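Local coordinates for DinB-like domain-containing protein (Enterococcus faecalis, PDB 3CEX) that is of unknown function but carries a DinB-like domain, a helical bundle fold found in a superfamily that includes probable metal-dependent enzymes, at residues 136-139 and 140-144; 109-112 and 113-117. All coordinates share one frame; numbering follows the deposited sequence.

Overall arrangement
Both contacts are local and lie within the DinB-like domain, one at its surface and one against its core. Interaction 2 comes first along the chain, in the middle of helix 104-124, one of the long helices of the bundle, where it faces helices 8-25 and 44-62. Interaction 1 follows in the connection to helix 144-170: residues 136-144 turn round the end of a small antiparallel hairpin made by strands 133-135 and 142-143, and the last of them starts that helix. The centres are 27 Å apart and the nearest atoms about 12 Å, so the two do not touch. One contact thus belongs to the bundle's framework, the other to an exposed connection between two of its long helices.

Interaction 1 of 2, residues 136-139 and 140-144; sequences KNWT and PPVTR
Trp138 and Val142 meet across the loop of a beta hairpin, whose strands 133-135 and 142-143 pair antiparallel just ahead of the long helix 144-170; residues 138-141 of the loop form a type VIb turn. The two apolar side chains lie side by side and point the same way. The CG2 branch of Val142 comes obliquely to the pyrrole part of the indole, 3.8 Å from Trp138 CD1. With CG1 anti to its own backbone N (chi1 179°), Val142 sets CG2 beside that N, on the side where the tryptophan lies. Trp138 NE1 makes a weak hydrogen bond to Asp135 OD2 at the end of strand 133-135.

Backbone shape does the rest. The peptide between Thr139 and Pro140 is cis, an option far more accessible before proline than before other residues, and it defines the turn. Type VIb turns lack the closing backbone hydrogen bond, and here Trp138 O faces Pro141 N at 3.3 Å, a proline nitrogen with no hydrogen to offer. A long, bent CA-H...O contact runs from Pro141 CA, 3.6 Å from Trp138 O.

Polar bonds hold the entry to the helix. Arg144 forms a salt bridge with Asp132 and also bonds Gln129 O and Tyr121 OH. Thr143, suited to the N-cap by its short hydroxyl side chain, has OG1 hydrogen-bonded to the backbone N of Val146.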
ATOM      1  N   LYS A 136      -9.315 -17.609  17.195  1.00 37.20           N
ATOM      2  CA  LYS A 136     -10.520 -17.239  17.921  1.00 38.72           C
ATOM      3  C   LYS A 136     -10.226 -16.252  19.045  1.00 40.12           C
ATOM      4  O   LYS A 136     -11.145 -15.641  19.569  1.00 41.21           O
ATOM      5  CB  LYS A 136     -11.249 -18.478  18.484  1.00 38.42           C
ATOM      6  CG  LYS A 136     -10.442 -19.339  19.503  1.00 37.18           C
ATOM      7  CD  LYS A 136     -11.077 -20.738  19.773  1.00 37.09           C
ATOM      8  CE  LYS A 136     -12.437 -20.641  20.442  1.00 35.29           C
ATOM      9  NZ  LYS A 136     -13.146 -21.961  20.603  1.00 32.87           N
ATOM     10  N   ASN A 137      -8.957 -16.067  19.403  1.00 41.55           N
ATOM     11  CA  ASN A 137      -8.610 -15.323  20.631  1.00 42.58           C
ATOM     12  C   ASN A 137      -8.449 -13.807  20.420  1.00 43.69           C
ATOM     13  O   ASN A 137      -7.648 -13.153  21.097  1.00 43.77           O
ATOM     14  CB  ASN A 137      -7.366 -15.954  21.266  1.00 42.82           C
ATOM     15  CG  ASN A 137      -7.621 -17.384  21.725  1.00 42.15           C
ATOM     16  OD1 ASN A 137      -8.631 -17.679  22.357  1.00 42.30           O
ATOM     17  ND2 ASN A 137      -6.708 -18.276  21.397  1.00 44.73           N
ATOM     18  N   TRP A 138      -9.226 -13.280  19.474  1.00 44.68           N
ATOM     19  CA  TRP A 138      -9.318 -11.856  19.168  1.00 45.48           C
ATOM     20  C   TRP A 138     -10.784 -11.520  19.088  1.00 45.30           C
ATOM     21  O   TRP A 138     -11.601 -12.412  18.894  1.00 44.99           O
ATOM     22  CB  TRP A 138      -8.682 -11.560  17.820  1.00 47.70           C
ATOM     23  CG  TRP A 138      -7.244 -11.862  17.828  1.00 50.55           C
ATOM     24  CD1 TRP A 138      -6.667 -13.080  17.625  1.00 52.22           C
ATOM     25  CD2 TRP A 138      -6.174 -10.947  18.101  1.00 53.20           C
ATOM     26  NE1 TRP A 138      -5.300 -12.979  17.736  1.00 53.34           N
ATOM     27  CE2 TRP A 138      -4.971 -11.684  18.038  1.00 53.73           C
ATOM     28  CE3 TRP A 138      -6.114  -9.574  18.392  1.00 53.97           C
ATOM     29  CZ2 TRP A 138      -3.713 -11.097  18.247  1.00 52.70           C
ATOM     30  CZ3 TRP A 138      -4.858  -8.989  18.602  1.00 52.43           C
ATOM     31  CH2 TRP A 138      -3.681  -9.756  18.530  1.00 51.84           C
ATOM     32  N   THR A 139     -11.110 -10.237  19.241  1.00 45.03           N
ATOM     33  CA  THR A 139     -12.464  -9.733  19.012  1.00 44.57           C
ATOM     34  C   THR A 139     -12.383  -8.724  17.893  1.00 43.80           C
ATOM     35  O   THR A 139     -11.717  -7.698  18.054  1.00 44.91           O
ATOM     36  CB  THR A 139     -13.053  -9.000  20.228  1.00 44.59           C
ATOM     37  OG1 THR A 139     -12.752  -9.726  21.416  1.00 45.35           O
ATOM     38  CG2 THR A 139     -14.581  -8.835  20.078  1.00 44.95           C
ATOM     39  N   PRO A 140     -13.015  -9.016  16.742  1.00 42.31           N
ATOM     40  CA  PRO A 140     -13.719 -10.259  16.452  1.00 40.96           C
ATOM     41  C   PRO A 140     -12.651 -11.267  16.041  1.00 40.12           C
ATOM     42  O   PRO A 140     -11.495 -10.867  15.817  1.00 39.52           O
ATOM     43  CB  PRO A 140     -14.621  -9.884  15.274  1.00 41.30           C
ATOM     44  CG  PRO A 140     -13.852  -8.872  14.530  1.00 41.80           C
ATOM     45  CD  PRO A 140     -12.985  -8.128  15.569  1.00 42.57           C
ATOM     46  N   PRO A 141     -13.020 -12.554  15.939  1.00 39.13           N
ATOM     47  CA  PRO A 141     -12.051 -13.565  15.525  1.00 38.06           C
ATOM     48  C   PRO A 141     -11.372 -13.232  14.197  1.00 36.41           C
ATOM     49  O   PRO A 141     -11.936 -12.530  13.336  1.00 36.06           O
ATOM     50  CB  PRO A 141     -12.900 -14.820  15.372  1.00 37.86           C
ATOM     51  CG  PRO A 141     -14.063 -14.607  16.256  1.00 39.16           C
ATOM     52  CD  PRO A 141     -14.348 -13.145  16.231  1.00 38.87           C
ATOM     53  N   VAL A 142     -10.147 -13.717  14.045  1.00 33.26           N
ATOM     54  CA  VAL A 142      -9.455 -13.586  12.791  1.00 31.64           C
ATOM     55  C   VAL A 142      -9.849 -14.760  11.891  1.00 30.28           C
ATOM     56  O   VAL A 142      -9.716 -15.924  12.280  1.00 28.41           O
ATOM     57  CB  VAL A 142      -7.942 -13.599  13.007  1.00 31.80           C
ATOM     58  CG1 VAL A 142      -7.213 -13.488  11.669  1.00 30.04           C
ATOM     59  CG2 VAL A 142      -7.541 -12.487  13.990  1.00 32.67           C
ATOM     60  N   THR A 143     -10.308 -14.432  10.693  1.00 28.79           N
ATOM     61  CA  THR A 143     -10.670 -15.398   9.682  1.00 28.62           C
ATOM     62  C   THR A 143      -9.599 -15.452   8.617  1.00 29.02           C
ATOM     63  O   THR A 143      -8.712 -14.599   8.564  1.00 27.44           O
ATOM     64  CB  THR A 143     -11.950 -14.946   8.981  1.00 29.22           C
ATOM     65  OG1 THR A 143     -11.727 -13.648   8.379  1.00 28.48           O
ATOM     66  CG2 THR A 143     -13.140 -14.886   9.967  1.00 28.18           C
ATOM     67  N   ARG A 144      -9.705 -16.440   7.734  1.00 29.42           N
ATOM     68  CA  ARG A 144      -8.778 -16.567   6.626  1.00 30.10           C
ATOM     69  C   ARG A 144      -8.748 -15.252   5.815  1.00 30.25           C
ATOM     70  O   ARG A 144      -7.685 -14.778   5.406  1.00 28.83           O
ATOM     71  CB  ARG A 144      -9.200 -17.731   5.749  1.00 30.20           C
ATOM     72  CG  ARG A 144      -8.170 -18.251   4.795  1.00 30.98           C
ATOM     73  CD  ARG A 144      -8.653 -19.566   4.178  1.00 32.59           C
ATOM     74  NE  ARG A 144      -9.054 -20.535   5.192  1.00 32.19           N
ATOM     75  CZ  ARG A 144      -8.231 -21.361   5.822  1.00 34.05           C
ATOM     76  NH1 ARG A 144      -6.938 -21.388   5.554  1.00 37.83           N
ATOM     77  NH2 ARG A 144      -8.710 -22.183   6.719  1.00 36.07           N
TER

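Interaction 2 of 2, residues 109-112 and 113-117; sequences DYLA and ASVAL
Ala113 N donates to Asp109 O at 3.0 Å, the first of four successive i to i+4 backbone hydrogen bonds of an alpha-helix, in the middle of helix 104-124 of the DinB bundle. The methyl of Ala113 touches Trp74, and so small a side chain is consistent with that close approach.

Ser114 follows on a buried face. Its N bonds Tyr110 O at 2.9 Å, with the donor tilted 21° from the carbonyl plane. The hydroxyl, set beside its own backbone N and anti to the carbonyl carbon (chi1 -57°), is hydrogen-bonded to Ala52 O on helix 44-62. Tyr110 O is a competing acceptor, 3.1 Å from Ser114 OG, and the single hydroxyl proton cannot serve both fully. Serine suits this place, being small and polar beside a buried carbonyl. Ser114 OG also sits over one face of the Tyr110 ring, 3.5 Å from CE1, while the tyrosine's OH reaches Asp56 and its ring meets Trp69 and Trp74.

At Val115 the N-H points nearly straight at the carbonyl of Leu111, with 2.8 Å between Val115 N and Leu111 O. Branched apolar side chains fit here: Leu111 and Val115 share a face that packs on helix 8-25, and the two run at a slant to each other, with Leu111 CD1 4.1 Å from Val115 CG2.

Ala116, an exposed residue of a type that forms helix readily, closes the series: its N lies 3.0 Å from Ala112 O, and its CB is 3.4 Å from that oxygen.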
ATOM      1  N   ASP A 109      14.848 -12.450  -5.808  1.00 28.22           N
ATOM      2  CA  ASP A 109      14.545 -13.890  -5.894  1.00 28.06           C
ATOM      3  C   ASP A 109      13.637 -14.370  -4.762  1.00 27.41           C
ATOM      4  O   ASP A 109      12.654 -15.127  -4.991  1.00 27.26           O
ATOM      5  CB  ASP A 109      15.845 -14.705  -5.932  1.00 28.51           C
ATOM      6  CG  ASP A 109      16.630 -14.523  -7.210  1.00 32.02           C
ATOM      7  OD1 ASP A 109      16.102 -13.953  -8.198  1.00 33.99           O
ATOM      8  OD2 ASP A 109      17.803 -14.965  -7.225  1.00 33.60           O
ATOM      9  N   TYR A 110      13.914 -13.932  -3.539  1.00 26.60           N
ATOM     10  CA  TYR A 110      13.083 -14.370  -2.423  1.00 26.46           C
ATOM     11  C   TYR A 110      11.685 -13.715  -2.497  1.00 26.75           C
ATOM     12  O   TYR A 110      10.664 -14.365  -2.259  1.00 25.52           O
ATOM     13  CB  TYR A 110      13.774 -14.101  -1.073  1.00 26.71           C
ATOM     14  CG  TYR A 110      12.983 -14.546   0.148  1.00 26.37           C
ATOM     15  CD1 TYR A 110      12.282 -15.757   0.167  1.00 27.48           C
ATOM     16  CD2 TYR A 110      12.955 -13.781   1.282  1.00 25.48           C
ATOM     17  CE1 TYR A 110      11.546 -16.162   1.326  1.00 27.52           C
ATOM     18  CE2 TYR A 110      12.240 -14.174   2.408  1.00 26.36           C
ATOM     19  CZ  TYR A 110      11.531 -15.355   2.429  1.00 26.84           C
ATOM     20  OH  TYR A 110      10.830 -15.707   3.580  1.00 27.45           O
ATOM     21  N   LEU A 111      11.625 -12.441  -2.864  1.00 27.13           N
ATOM     22  CA  LEU A 111      10.320 -11.807  -3.059  1.00 27.72           C
ATOM     23  C   LEU A 111       9.501 -12.481  -4.176  1.00 28.05           C
ATOM     24  O   LEU A 111       8.306 -12.719  -4.013  1.00 27.88           O
ATOM     25  CB  LEU A 111      10.454 -10.296  -3.336  1.00 27.56           C
ATOM     26  CG  LEU A 111       9.154  -9.474  -3.400  1.00 26.84           C
ATOM     27  CD1 LEU A 111       8.355  -9.586  -2.077  1.00 27.54           C
ATOM     28  CD2 LEU A 111       9.501  -7.963  -3.682  1.00 28.18           C
ATOM     29  N   ALA A 112      10.147 -12.798  -5.291  1.00 27.91           N
ATOM     30  CA  ALA A 112       9.460 -13.485  -6.400  1.00 27.95           C
ATOM     31  C   ALA A 112       8.909 -14.843  -5.963  1.00 28.23           C
ATOM     32  O   ALA A 112       7.786 -15.218  -6.342  1.00 27.77           O
ATOM     33  CB  ALA A 112      10.411 -13.665  -7.622  1.00 28.35           C
ATOM     34  N   ALA A 113       9.701 -15.586  -5.174  1.00 28.42           N
ATOM     35  CA  ALA A 113       9.250 -16.853  -4.620  1.00 28.00           C
ATOM     36  C   ALA A 113       8.067 -16.648  -3.680  1.00 28.19           C
ATOM     37  O   ALA A 113       7.119 -17.431  -3.713  1.00 27.65           O
ATOM     38  CB  ALA A 113      10.379 -17.595  -3.908  1.00 27.78           C
ATOM     39  N   SER A 114       8.129 -15.645  -2.803  1.00 28.10           N
ATOM     40  CA  SER A 114       7.012 -15.432  -1.867  1.00 29.14           C
ATOM     41  C   SER A 114       5.734 -14.924  -2.540  1.00 29.15           C
ATOM     42  O   SER A 114       4.643 -15.280  -2.130  1.00 29.57           O
ATOM     43  CB  SER A 114       7.420 -14.500  -0.733  1.00 28.47           C
ATOM     44  OG  SER A 114       8.543 -15.056  -0.086  1.00 32.92           O
ATOM     45  N   VAL A 115       5.875 -14.075  -3.554  1.00 30.52           N
ATOM     46  CA  VAL A 115       4.724 -13.642  -4.348  1.00 30.22           C
ATOM     47  C   VAL A 115       4.100 -14.816  -5.084  1.00 30.43           C
ATOM     48  O   VAL A 115       2.875 -14.949  -5.084  1.00 30.78           O
ATOM     49  CB  VAL A 115       5.108 -12.480  -5.318  1.00 30.90           C
ATOM     50  CG1 VAL A 115       3.973 -12.190  -6.314  1.00 30.69           C
ATOM     51  CG2 VAL A 115       5.454 -11.229  -4.494  1.00 29.35           C
ATOM     52  N   ALA A 116       4.920 -15.680  -5.678  1.00 30.72           N
ATOM     53  CA  ALA A 116       4.416 -16.870  -6.379  1.00 31.15           C
ATOM     54  C   ALA A 116       3.588 -17.765  -5.465  1.00 30.77           C
ATOM     55  O   ALA A 116       2.515 -18.219  -5.841  1.00 31.29           O
ATOM     56  CB  ALA A 116       5.562 -17.697  -6.983  1.00 30.98           C
ATOM     57  N   LEU A 117       4.131 -18.048  -4.294  1.00 30.48           N
ATOM     58  CA  LEU A 117       3.453 -18.832  -3.272  1.00 30.38           C
ATOM     59  C   LEU A 117       2.085 -18.223  -2.927  1.00 29.54           C
ATOM     60  O   LEU A 117       1.064 -18.932  -2.847  1.00 28.83           O
ATOM     61  CB  LEU A 117       4.321 -18.891  -2.005  1.00 30.16           C
ATOM     62  CG  LEU A 117       3.751 -19.685  -0.816  1.00 31.54           C
ATOM     63  CD1 LEU A 117       3.829 -21.222  -1.056  1.00 33.25           C
ATOM     64  CD2 LEU A 117       4.466 -19.273   0.505  1.00 31.18           C
TER